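Local coordinates for uncharacterized protein YhfS (Escherichia coli, PDB 4J8L) that is of unknown function but carries covalently attached pyridoxal phosphate in an aminotransferase-like fold, with a tentatively assigned cysteine synthase activity, at residues Ala68-Gly73 and Glu201-Val206; Gln53-Val58 and Gln231-Leu236; Thr169-Ala174 and Asn188-Ser193; Leu83-Lys88 and Ala210-Arg215. One frame throughout, in Å; residues are numbered along the deposited sequence.

Overall arrangement
All four contacts belong to the large domain with the seven-stranded sheet. Contact 1 joins its edge strand 67-72 to strand 203-208, and contact 3 continues the sheet two strands further in; their centres lie about 11 Å apart, and Ala-205 N meets Phe-192 O between them. Helices cover both faces: contact 2 pairs two on the Leu-70 and Val-203 side, its centre about 10 Å from that of contact 1, and contact 4 pairs two on the Val-206 side, about 15 Å between centres from contacts 1 and 3. Contact 3 reaches the cofactor site: Asp-170 OD2 lies near the pyridine nitrogen, and Ser-193 OG bonds the backbone N of the cofactor-bearing lysine at position 196.

Contact 1: Ala68-Gly73 and Glu201-Val206; sequences AALVQG and EGVGAV
Ala-69 and Val-206 exchange a pair of backbone hydrogen bonds, Ala-69 N to Val-206 O and Val-206 N to Ala-69 O, each 2.9 Å long. Val-71 and Gly-204 form the next such pair in this antiparallel ladder, the junction of strands 67-72 and 203-208 in the aminotransferase-type (fold type I) sheet. The second pair is uneven: Gly-204 N lies in the carbonyl plane of Val-71, whereas Val-71 N meets Gly-204 O from 37° above the carbonyl plane. Between the bonded pairs, Leu-70 and Ala-205 form a non-hydrogen-bonded pair with CA atoms 4.5 Å apart, and Leu-70 CA closes on Gly-204 O at 3.3 Å. Gly-204 has no side chain; a beta carbon there would just touch Val-71 CG2. Ala-69 and Val-206 turn their small or branched apolar groups to Ile-213 of helix 210-219. On the other face Leu-70 and Val-203 meet helix 229-261, and Glu-56 takes up the outward N-H of Leu-70. Leucine has the reach needed here: chi1 (-65°) sets CG beside the backbone N, and from there the CD2 branch of Leu-70 lies 3.9 Å from Ala-205 CB and 4.2 Å from Val-203 CG1.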
loop_
_atom_site.group_PDB
_atom_site.type_symbol
_atom_site.label_atom_id
_atom_site.label_comp_id
_atom_site.label_asym_id
_atom_site.label_seq_id
_atom_site.Cartn_x
_atom_site.Cartn_y
_atom_site.Cartn_z
ATOM N N ALA A 68 -11.979 13.373 1.287
ATOM C CA ALA A 68 -10.572 12.996 1.361
ATOM C C ALA A 68 -9.705 14.161 1.820
ATOM O O ALA A 68 -10.078 15.325 1.682
ATOM C CB ALA A 68 -10.080 12.471 0.010
ATOM N N ALA A 69 -8.547 13.839 2.384
ATOM C CA ALA A 69 -7.567 14.859 2.736
ATOM C C ALA A 69 -6.182 14.373 2.373
ATOM O O ALA A 69 -5.812 13.247 2.700
ATOM C CB ALA A 69 -7.630 15.183 4.227
ATOM N N LEU A 70 -5.414 15.222 1.699
ATOM C CA LEU A 70 -3.995 14.946 1.495
ATOM C C LEU A 70 -3.238 15.492 2.704
ATOM O O LEU A 70 -3.584 16.559 3.234
ATOM C CB LEU A 70 -3.505 15.603 0.190
ATOM C CG LEU A 70 -4.141 15.034 -1.083
ATOM C CD1 LEU A 70 -3.662 15.796 -2.336
ATOM C CD2 LEU A 70 -3.814 13.558 -1.209
ATOM N N VAL A 71 -2.239 14.744 3.172
ATOM C CA VAL A 71 -1.493 15.119 4.369
ATOM C C VAL A 71 0.014 14.915 4.164
ATOM O O VAL A 71 0.448 14.146 3.295
ATOM C CB VAL A 71 -1.917 14.286 5.604
ATOM C CG1 VAL A 71 -3.417 14.458 5.900
ATOM C CG2 VAL A 71 -1.579 12.817 5.387
ATOM N N GLN A 72 0.805 15.606 4.974
ATOM C CA GLN A 72 2.246 15.402 5.000
ATOM C C GLN A 72 2.582 14.075 5.677
ATOM O O GLN A 72 1.767 13.509 6.428
ATOM C CB GLN A 72 2.941 16.536 5.759
ATOM C CG GLN A 72 2.687 17.930 5.187
ATOM C CD GLN A 72 3.490 18.204 3.913
ATOM O OE1 GLN A 72 4.055 17.290 3.286
ATOM N NE2 GLN A 72 3.554 19.477 3.530
ATOM N N GLY A 73 3.788 13.583 5.422
ATOM C CA GLY A 73 4.233 12.353 6.059
ATOM C C GLY A 73 3.884 11.074 5.313
ATOM O O GLY A 73 4.092 9.973 5.838
ATOM N N GLU A 201 6.954 12.959 -3.354
ATOM C CA GLU A 201 7.539 12.743 -2.033
ATOM C C GLU A 201 6.695 13.354 -0.919
ATOM O O GLU A 201 6.206 14.483 -1.036
ATOM C CB GLU A 201 8.922 13.391 -1.983
ATOM C CG GLU A 201 10.019 12.599 -2.680
ATOM C CD GLU A 201 10.170 12.923 -4.159
ATOM O OE1 GLU A 201 9.243 13.510 -4.776
ATOM O OE2 GLU A 201 11.246 12.602 -4.711
ATOM N N GLY A 202 6.533 12.604 0.168
ATOM C CA GLY A 202 5.945 13.143 1.383
ATOM C C GLY A 202 4.433 13.238 1.494
ATOM O O GLY A 202 3.914 13.605 2.547
ATOM N N VAL A 203 3.722 12.912 0.420
ATOM C CA VAL A 203 2.279 13.117 0.382
ATOM C C VAL A 203 1.507 11.825 0.601
ATOM O O VAL A 203 1.732 10.830 -0.087
ATOM C CB VAL A 203 1.856 13.764 -0.950
ATOM C CG1 VAL A 203 0.343 14.029 -0.961
ATOM C CG2 VAL A 203 2.633 15.055 -1.146
ATOM N N GLY A 204 0.612 11.849 1.589
ATOM C CA GLY A 204 -0.259 10.720 1.862
ATOM C C GLY A 204 -1.707 11.127 1.696
ATOM O O GLY A 204 -2.011 12.310 1.589
ATOM N N ALA A 205 -2.601 10.144 1.660
ATOM C CA ALA A 205 -4.026 10.420 1.504
ATOM C C ALA A 205 -4.838 9.697 2.561
ATOM O O ALA A 205 -4.572 8.538 2.861
ATOM C CB ALA A 205 -4.490 9.999 0.107
ATOM N N VAL A 206 -5.829 10.387 3.124
ATOM C CA VAL A 206 -6.843 9.728 3.941
ATOM C C VAL A 206 -8.153 9.899 3.188
ATOM O O VAL A 206 -8.499 11.007 2.801
ATOM C CB VAL A 206 -6.963 10.356 5.327
ATOM C CG1 VAL A 206 -7.963 9.576 6.180
ATOM C CG2 VAL A 206 -5.603 10.374 6.022
#

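Contact 2: Gln53-Val58 and Gln231-Leu236; sequences QRVEQV and QALEVL. With ACY (acetic acid), chain D.
Val-55 carries most of this helix pair by itself, and one of its closest neighbours is a backbone oxygen: CG1 lies 3.6 Å from Ala-232 O. The helices of 53-58 and 231-236 run nearly side by side, their axes 9.4 Å apart and their directions differing by 24°. Such spacing suits a small residue facing a branched one, and Val-55 CG2 settles 3.7 Å from Ala-232 CB. One turn on, Leu-236 reaches toward Val-55 tip to tip, its CG 3.8 Å from Val-55 CG1. The CD2 branch of the same leucine swings over to Val-58 CG1 at 4.0 Å. Leu-59 and Ile-25 extend this apolar layer, the latter from helix 11-28. Arg-54 points off to one side of it, extended from CG to NE, and NE donates at 3.2 Å to OXT of an acetic acid molecule, probably from the crystallisation liquor. The methyl of that molecule lies in the guanidinium plane, at its edge, and Arg-50 also holds it. NH2 of Arg-54 forms a salt bridge with Glu-33 and NH1 bonds to His-28 O. An alanine in place of Arg-54 would probably leave the Glu-33 carboxylate without this charge partner and His-28 O without this donor. With apolar contacts alone joining the two segments, the fit of methyl groups, rather than polar pairing, probably does most to set how these two segments lie together.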
loop_
_atom_site.group_PDB
_atom_site.type_symbol
_atom_site.label_atom_id
_atom_site.label_comp_id
_atom_site.label_asym_id
_atom_site.label_seq_id
_atom_site.Cartn_x
_atom_site.Cartn_y
_atom_site.Cartn_z
ATOM N N GLN A 53 -8.035 21.236 -2.744
ATOM C CA GLN A 53 -9.401 20.857 -2.405
ATOM C C GLN A 53 -10.015 20.056 -3.547
ATOM O O GLN A 53 -10.574 18.985 -3.324
ATOM C CB GLN A 53 -10.279 22.071 -2.100
ATOM C CG GLN A 53 -11.707 21.663 -1.742
ATOM C CD GLN A 53 -12.676 22.826 -1.634
ATOM O OE1 GLN A 53 -12.634 23.775 -2.421
ATOM N NE2 GLN A 53 -13.568 22.753 -0.653
ATOM N N ARG A 54 -9.891 20.571 -4.771
ATOM C CA ARG A 54 -10.486 19.901 -5.927
ATOM C C ARG A 54 -9.949 18.480 -6.076
ATOM O O ARG A 54 -10.703 17.546 -6.346
ATOM C CB ARG A 54 -10.214 20.674 -7.219
ATOM C CG ARG A 54 -10.954 21.970 -7.353
ATOM C CD ARG A 54 -10.701 22.589 -8.728
ATOM N NE ARG A 54 -11.316 23.902 -8.868
ATOM C CZ ARG A 54 -12.485 24.119 -9.456
ATOM N NH1 ARG A 54 -13.169 23.104 -9.964
ATOM N NH2 ARG A 54 -12.968 25.350 -9.542
ATOM N N VAL A 55 -8.637 18.324 -5.922
ATOM C CA VAL A 55 -8.019 17.011 -6.042
ATOM C C VAL A 55 -8.566 16.079 -4.968
ATOM O O VAL A 55 -8.866 14.915 -5.229
ATOM C CB VAL A 55 -6.467 17.086 -5.974
ATOM C CG1 VAL A 55 -5.863 15.686 -5.807
ATOM C CG2 VAL A 55 -5.910 17.759 -7.223
ATOM N N GLU A 56 -8.721 16.604 -3.759
ATOM C CA GLU A 56 -9.295 15.814 -2.672
ATOM C C GLU A 56 -10.718 15.370 -3.009
ATOM O O GLU A 56 -11.083 14.220 -2.744
ATOM C CB GLU A 56 -9.226 16.586 -1.350
ATOM C CG GLU A 56 -7.790 16.669 -0.838
ATOM C CD GLU A 56 -7.584 17.721 0.234
ATOM O OE1 GLU A 56 -8.458 18.599 0.405
ATOM O OE2 GLU A 56 -6.532 17.655 0.917
ATOM N N GLN A 57 -11.497 16.259 -3.633
ATOM C CA GLN A 57 -12.838 15.902 -4.082
ATOM C C GLN A 57 -12.784 14.784 -5.120
ATOM O O GLN A 57 -13.607 13.869 -5.102
ATOM C CB GLN A 57 -13.579 17.128 -4.641
ATOM C CG GLN A 57 -13.968 18.129 -3.549
ATOM C CD GLN A 57 -14.475 19.434 -4.113
ATOM O OE1 GLN A 57 -14.572 19.597 -5.327
ATOM N NE2 GLN A 57 -14.806 20.374 -3.233
ATOM N N VAL A 58 -11.823 14.871 -6.037
ATOM C CA VAL A 58 -11.679 13.836 -7.056
ATOM C C VAL A 58 -11.319 12.498 -6.416
ATOM O O VAL A 58 -11.887 11.458 -6.762
ATOM C CB VAL A 58 -10.599 14.211 -8.092
ATOM C CG1 VAL A 58 -10.282 13.026 -8.979
ATOM C CG2 VAL A 58 -11.073 15.381 -8.939
ATOM N N GLN A 231 1.713 19.773 -6.020
ATOM C CA GLN A 231 1.859 18.439 -5.445
ATOM C C GLN A 231 0.573 17.641 -5.607
ATOM O O GLN A 231 0.595 16.456 -5.937
ATOM C CB GLN A 231 2.203 18.525 -3.964
ATOM C CG GLN A 231 3.570 19.082 -3.651
ATOM C CD GLN A 231 3.770 19.192 -2.156
ATOM O OE1 GLN A 231 3.066 19.951 -1.481
ATOM N NE2 GLN A 231 4.704 18.413 -1.628
ATOM N N ALA A 232 -0.556 18.301 -5.368
ATOM C CA ALA A 232 -1.844 17.637 -5.486
ATOM C C ALA A 232 -2.071 17.153 -6.919
ATOM O O ALA A 232 -2.552 16.040 -7.131
ATOM C CB ALA A 232 -2.972 18.573 -5.052
ATOM N N LEU A 233 -1.745 17.996 -7.899
ATOM C CA LEU A 233 -1.849 17.587 -9.298
ATOM C C LEU A 233 -0.913 16.420 -9.613
ATOM O O LEU A 233 -1.262 15.537 -10.394
ATOM C CB LEU A 233 -1.556 18.764 -10.217
ATOM C CG LEU A 233 -2.660 19.819 -10.155
ATOM C CD1 LEU A 233 -2.191 21.071 -10.856
ATOM C CD2 LEU A 233 -3.912 19.261 -10.817
ATOM N N GLU A 234 0.265 16.401 -8.995
ATOM C CA GLU A 234 1.183 15.283 -9.210
ATOM C C GLU A 234 0.629 13.973 -8.644
ATOM O O GLU A 234 0.888 12.895 -9.190
ATOM C CB GLU A 234 2.570 15.567 -8.631
ATOM C CG GLU A 234 3.601 14.522 -9.047
ATOM C CD GLU A 234 4.993 14.810 -8.529
ATOM O OE1 GLU A 234 5.278 15.988 -8.215
ATOM O OE2 GLU A 234 5.796 13.849 -8.443
ATOM N N VAL A 235 -0.133 14.070 -7.558
ATOM C CA VAL A 235 -0.794 12.896 -7.007
ATOM C C VAL A 235 -1.750 12.315 -8.054
ATOM O O VAL A 235 -1.765 11.110 -8.290
ATOM C CB VAL A 235 -1.597 13.236 -5.728
ATOM C CG1 VAL A 235 -2.515 12.073 -5.344
ATOM C CG2 VAL A 235 -0.642 13.563 -4.576
ATOM N N LEU A 236 -2.570 13.167 -8.662
ATOM C CA LEU A 236 -3.480 12.687 -9.699
ATOM C C LEU A 236 -2.737 12.073 -10.876
ATOM O O LEU A 236 -3.146 11.032 -11.392
ATOM C CB LEU A 236 -4.366 13.816 -10.228
ATOM C CG LEU A 236 -5.464 14.343 -9.328
ATOM C CD1 LEU A 236 -6.273 15.356 -10.137
ATOM C CD2 LEU A 236 -6.330 13.197 -8.852
HETATM C C ACY D . -9.295 27.364 -8.642
HETATM O O ACY D . -8.454 28.287 -8.557
HETATM O OXT ACY D . -9.000 26.162 -8.846
HETATM C CH3 ACY D . -10.745 27.714 -8.489
#

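Contact 3: Thr169-Ala174 and Asn188-Ser193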
loop_
_atom_site.group_PDB
_atom_site.type_symbol
_atom_site.label_atom_id
_atom_site.label_comp_id
_atom_site.label_asym_id
_atom_site.label_seq_id
_atom_site.Cartn_x
_atom_site.Cartn_y
_atom_site.Cartn_z
ATOM N N THR A 169 -8.278 1.424 7.453
ATOM C CA THR A 169 -7.437 0.496 6.715
ATOM C C THR A 169 -6.135 1.139 6.262
ATOM O O THR A 169 -6.090 2.304 5.859
ATOM C CB THR A 169 -8.154 -0.119 5.499
ATOM O OG1 THR A 169 -8.690 0.929 4.678
ATOM C CG2 THR A 169 -9.277 -1.042 5.957
ATOM N N ASP A 170 -5.076 0.343 6.344
ATOM C CA ASP A 170 -3.762 0.669 5.813
ATOM C C ASP A 170 -3.718 -0.009 4.452
ATOM O O ASP A 170 -3.539 -1.218 4.357
ATOM C CB ASP A 170 -2.711 0.073 6.764
ATOM C CG ASP A 170 -1.277 0.195 6.246
ATOM O OD1 ASP A 170 -1.057 0.552 5.072
ATOM O OD2 ASP A 170 -0.354 -0.102 7.030
ATOM N N ASP A 171 -3.878 0.776 3.392
ATOM C CA ASP A 171 -4.049 0.231 2.044
ATOM C C ASP A 171 -2.782 0.314 1.201
ATOM O O ASP A 171 -2.833 0.086 -0.013
ATOM C CB ASP A 171 -5.191 0.958 1.313
ATOM C CG ASP A 171 -6.550 0.689 1.938
ATOM O OD1 ASP A 171 -7.100 -0.402 1.698
ATOM O OD2 ASP A 171 -7.069 1.570 2.663
ATOM N N ASN A 172 -1.655 0.648 1.828
ATOM C CA ASN A 172 -0.400 0.759 1.084
ATOM C C ASN A 172 -0.062 -0.480 0.282
ATOM O O ASN A 172 -0.171 -1.601 0.788
ATOM C CB ASN A 172 0.762 1.113 2.007
ATOM C CG ASN A 172 0.655 2.524 2.520
ATOM O OD1 ASN A 172 0.889 3.472 1.772
ATOM N ND2 ASN A 172 0.257 2.677 3.784
ATOM N N TYR A 173 0.325 -0.244 -0.975
ATOM C CA TYR A 173 0.711 -1.289 -1.934
ATOM C C TYR A 173 -0.491 -2.069 -2.477
ATOM O O TYR A 173 -0.331 -3.012 -3.245
ATOM C CB TYR A 173 1.724 -2.264 -1.336
ATOM C CG TYR A 173 3.118 -1.737 -1.091
ATOM C CD1 TYR A 173 3.769 -0.925 -2.016
ATOM C CD2 TYR A 173 3.815 -2.106 0.054
ATOM C CE1 TYR A 173 5.066 -0.483 -1.786
ATOM C CE2 TYR A 173 5.092 -1.667 0.291
ATOM C CZ TYR A 173 5.726 -0.858 -0.632
ATOM O OH TYR A 173 7.018 -0.437 -0.381
ATOM N N ALA A 174 -1.693 -1.686 -2.066
ATOM C CA ALA A 174 -2.894 -2.297 -2.622
ATOM C C ALA A 174 -3.683 -1.343 -3.522
ATOM O O ALA A 174 -4.462 -1.783 -4.369
ATOM C CB ALA A 174 -3.800 -2.821 -1.494
ATOM N N ASN A 188 -14.189 3.028 7.646
ATOM C CA ASN A 188 -14.525 4.433 7.815
ATOM C C ASN A 188 -13.542 5.343 7.099
ATOM O O ASN A 188 -13.940 6.358 6.559
ATOM C CB ASN A 188 -14.655 4.792 9.286
ATOM C CG ASN A 188 -15.739 4.001 9.954
ATOM O OD1 ASN A 188 -15.481 2.945 10.528
ATOM N ND2 ASN A 188 -16.975 4.469 9.827
ATOM N N VAL A 189 -12.264 4.972 7.096
ATOM C CA VAL A 189 -11.279 5.651 6.253
ATOM C C VAL A 189 -10.224 4.683 5.752
ATOM O O VAL A 189 -9.823 3.756 6.474
ATOM C CB VAL A 189 -10.539 6.818 6.970
ATOM C CG1 VAL A 189 -11.429 8.057 7.095
ATOM C CG2 VAL A 189 -10.004 6.379 8.330
ATOM N N SER A 190 -9.808 4.909 4.507
ATOM C CA SER A 190 -8.617 4.301 3.920
ATOM C C SER A 190 -7.434 5.235 4.085
ATOM O O SER A 190 -7.604 6.449 4.171
ATOM C CB SER A 190 -8.822 4.067 2.421
ATOM O OG SER A 190 -9.442 2.824 2.150
ATOM N N THR A 191 -6.225 4.678 4.114
ATOM C CA THR A 191 -5.032 5.512 4.132
ATOM C C THR A 191 -3.998 4.939 3.175
ATOM O O THR A 191 -3.892 3.726 3.017
ATOM C CB THR A 191 -4.385 5.587 5.530
ATOM O OG1 THR A 191 -3.946 4.280 5.925
ATOM C CG2 THR A 191 -5.334 6.140 6.566
ATOM N N PHE A 192 -3.231 5.814 2.540
ATOM C CA PHE A 192 -2.132 5.357 1.691
ATOM C C PHE A 192 -1.124 6.438 1.361
ATOM O O PHE A 192 -1.470 7.614 1.284
ATOM C CB PHE A 192 -2.646 4.722 0.387
ATOM C CG PHE A 192 -3.625 5.566 -0.384
ATOM C CD1 PHE A 192 -4.990 5.461 -0.139
ATOM C CD2 PHE A 192 -3.189 6.423 -1.399
ATOM C CE1 PHE A 192 -5.906 6.214 -0.863
ATOM C CE2 PHE A 192 -4.105 7.186 -2.129
ATOM C CZ PHE A 192 -5.462 7.079 -1.861
ATOM N N SER A 193 0.125 6.017 1.155
ATOM C CA SER A 193 1.159 6.873 0.580
ATOM C C SER A 193 0.904 7.145 -0.901
ATOM O O SER A 193 0.652 6.226 -1.673
ATOM C CB SER A 193 2.531 6.200 0.725
ATOM O OG SER A 193 3.505 6.866 -0.063
HETATM O O HOH W 1 0.062 3.164 -1.513
#
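Asp-171 and Ser-190 form the tight polar heart of this parallel strand pair. Ser-190 OG donates to Asp-171 OD2 over 2.7 Å, arriving 46° above the carboxylate plane, and Thr-169 OG1 reaches the same oxygen at 2.7 Å from the opposite face. Short hydroxyl side chains suit these buried places, since each brings a donor close to the strand. The backbones interlock alongside: Thr-169 N bonds to Val-189 O at 3.0 Å, and Asp-171 N to Thr-191 O at 3.0 Å. Thr-191 turns its OG1 between its own N and carbonyl carbon (chi1 63°), from where the hydroxyl bonds to Thr-169 O at 2.9 Å. Beyond Asp-171 the strands part, and Asn-172 spans the opening. Its OD1 takes the N-H of Ser-193 at 2.7 Å in an almost straight bond (176°), and its ND2 donates to Asp-170 OD1 at 2.8 Å. Here the contact is looser and water enters: one molecule bonds to Ser-193 O but only weakly to Asn-172 OD1 and Tyr-173 N. The other carboxylate oxygen of Asp-171, OD1, bonds to His-142 and Gly-182, while Cys-183 N also holds Ser-190 OG. An alanine in place of Asp-171 would probably leave the Ser-190 and Thr-169 hydroxyls without their shared acceptor, and His-142 and Gly-182 without theirs. Asp-170 OD2 lies close to the pyridine N1 of the modified lysine at position 196, as the equivalent aspartate does in fold type I enzymes; Asn-172, gripping the other oxygen, is thus a second-shell residue that probably fixes how that carboxylate faces the cofactor.

Contact 4: Leu83-Lys88 and Ala210-Arg215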
loop_
_atom_site.group_PDB
_atom_site.type_symbol
_atom_site.label_atom_id
_atom_site.label_comp_id
_atom_site.label_asym_id
_atom_site.label_seq_id
_atom_site.Cartn_x
_atom_site.Cartn_y
_atom_site.Cartn_z
ATOM N N LEU A 83 -5.795 7.639 12.633
ATOM C CA LEU A 83 -5.936 7.136 14.000
ATOM C C LEU A 83 -6.294 8.249 14.986
ATOM O O LEU A 83 -7.153 8.065 15.842
ATOM C CB LEU A 83 -4.668 6.412 14.454
ATOM C CG LEU A 83 -4.419 5.055 13.787
ATOM C CD1 LEU A 83 -3.100 4.458 14.274
ATOM C CD2 LEU A 83 -5.571 4.092 14.052
ATOM N N ALA A 84 -5.643 9.403 14.861
ATOM C CA ALA A 84 -5.912 10.520 15.769
ATOM C C ALA A 84 -7.345 11.035 15.667
ATOM O O ALA A 84 -7.876 11.608 16.621
ATOM C CB ALA A 84 -4.926 11.651 15.532
ATOM N N ALA A 85 -7.965 10.821 14.512
ATOM C CA ALA A 85 -9.345 11.233 14.302
ATOM C C ALA A 85 -10.358 10.176 14.761
ATOM O O ALA A 85 -11.551 10.472 14.875
ATOM C CB ALA A 85 -9.567 11.581 12.834
ATOM N N LEU A 86 -9.888 8.956 15.034
ATOM C CA LEU A 86 -10.784 7.873 15.454
ATOM C C LEU A 86 -10.738 7.595 16.948
ATOM O O LEU A 86 -11.721 7.126 17.538
ATOM C CB LEU A 86 -10.481 6.578 14.695
ATOM C CG LEU A 86 -10.819 6.563 13.206
ATOM C CD1 LEU A 86 -10.507 5.208 12.600
ATOM C CD2 LEU A 86 -12.281 6.933 12.971
ATOM N N LEU A 87 -9.603 7.872 17.573
ATOM C CA LEU A 87 -9.532 7.662 19.010
ATOM C C LEU A 87 -8.575 8.597 19.740
ATOM O O LEU A 87 -7.782 9.311 19.123
ATOM C CB LEU A 87 -9.281 6.186 19.356
ATOM C CG LEU A 87 -7.917 5.527 19.182
ATOM C CD1 LEU A 87 -7.945 4.186 19.897
ATOM C CD2 LEU A 87 -7.580 5.323 17.731
ATOM N N LYS A 88 -8.705 8.601 21.064
ATOM C CA LYS A 88 -7.955 9.493 21.936
ATOM C C LYS A 88 -6.767 8.746 22.512
ATOM O O LYS A 88 -6.764 7.516 22.523
ATOM C CB LYS A 88 -8.860 9.982 23.077
ATOM C CG LYS A 88 -10.032 10.831 22.604
ATOM C CD LYS A 88 -10.961 11.185 23.755
ATOM C CE LYS A 88 -12.112 12.061 23.281
ATOM N NZ LYS A 88 -13.028 12.417 24.400
ATOM N N ALA A 210 -16.859 11.769 5.901
ATOM C CA ALA A 210 -16.697 13.204 6.107
ATOM C C ALA A 210 -16.427 13.600 7.560
ATOM O O ALA A 210 -15.623 14.497 7.819
ATOM C CB ALA A 210 -17.922 13.959 5.571
ATOM N N ASP A 211 -17.097 12.955 8.513
ATOM C CA ASP A 211 -16.867 13.332 9.906
ATOM C C ASP A 211 -15.401 13.096 10.301
ATOM O O ASP A 211 -14.793 13.923 10.977
ATOM C CB ASP A 211 -17.876 12.693 10.881
ATOM C CG ASP A 211 -17.856 11.170 10.875
ATOM O OD1 ASP A 211 -17.165 10.546 10.052
ATOM O OD2 ASP A 211 -18.579 10.585 11.708
ATOM N N VAL A 212 -14.822 12.001 9.828
ATOM C CA VAL A 212 -13.409 11.739 10.100
ATOM C C VAL A 212 -12.484 12.719 9.368
ATOM O O VAL A 212 -11.582 13.305 9.972
ATOM C CB VAL A 212 -13.012 10.306 9.719
ATOM C CG1 VAL A 212 -11.529 10.080 10.014
ATOM C CG2 VAL A 212 -13.879 9.312 10.467
ATOM N N ILE A 213 -12.705 12.890 8.067
ATOM C CA ILE A 213 -11.888 13.798 7.267
ATOM C C ILE A 213 -11.954 15.228 7.806
ATOM O O ILE A 213 -10.935 15.920 7.858
ATOM C CB ILE A 213 -12.315 13.775 5.790
ATOM C CG1 ILE A 213 -12.156 12.362 5.220
ATOM C CG2 ILE A 213 -11.496 14.781 4.958
ATOM C CD1 ILE A 213 -10.750 11.796 5.358
ATOM N N ASN A 214 -13.147 15.665 8.211
ATOM C CA ASN A 214 -13.300 17.003 8.770
ATOM C C ASN A 214 -12.488 17.167 10.056
ATOM O O ASN A 214 -11.903 18.224 10.293
ATOM C CB ASN A 214 -14.773 17.339 9.037
ATOM C CG ASN A 214 -15.554 17.607 7.767
ATOM O OD1 ASN A 214 -14.985 17.949 6.732
ATOM N ND2 ASN A 214 -16.874 17.470 7.848
ATOM N N ARG A 215 -12.436 16.119 10.874
ATOM C CA ARG A 215 -11.634 16.187 12.092
ATOM C C ARG A 215 -10.153 16.306 11.756
ATOM O O ARG A 215 -9.399 16.995 12.444
ATOM C CB ARG A 215 -11.887 14.983 13.010
ATOM C CG ARG A 215 -13.255 15.026 13.687
ATOM C CD ARG A 215 -13.319 14.139 14.926
ATOM N NE ARG A 215 -13.279 12.720 14.598
ATOM C CZ ARG A 215 -14.353 11.998 14.285
ATOM N NH1 ARG A 215 -15.547 12.570 14.246
ATOM N NH2 ARG A 215 -14.232 10.709 14.003
#
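Ala-85 is the first residue of 83-88 to meet 210-215, and it does so with both its side chain and its carbonyl. Its CB rests 3.7 Å from Val-212 CG1 and 4.1 Å from Arg-215 CB, a closeness that a small side chain allows. Its carbonyl oxygen is gripped side-on by Arg-215, whose NE and NH2 each donate at 2.8 Å to that one atom. The oxygen lies nearly in the guanidinium plane, and NE comes in on one of its lone pairs. A bend at chi3 (-70°) brings NE round to this position. Asp-211 O stands 3.6 Å above the guanidinium plane, toward the rim. Arginine fits here because its long, cationic end can reach a carbonyl near the C-terminal end of a helix, where the helix dipole would be expected to attract positive charge. Leu-86 follows, turning CD2 back to within 3.8 Å of Val-212 CG2. Val-212 also touches Val-189 of the central sheet. Helices 74-86 and 210-219 thus pack against each other on one face of that sheet, each following its own strand, as in the layered alpha/beta large domain of fold type I pyridoxal phosphate enzymes.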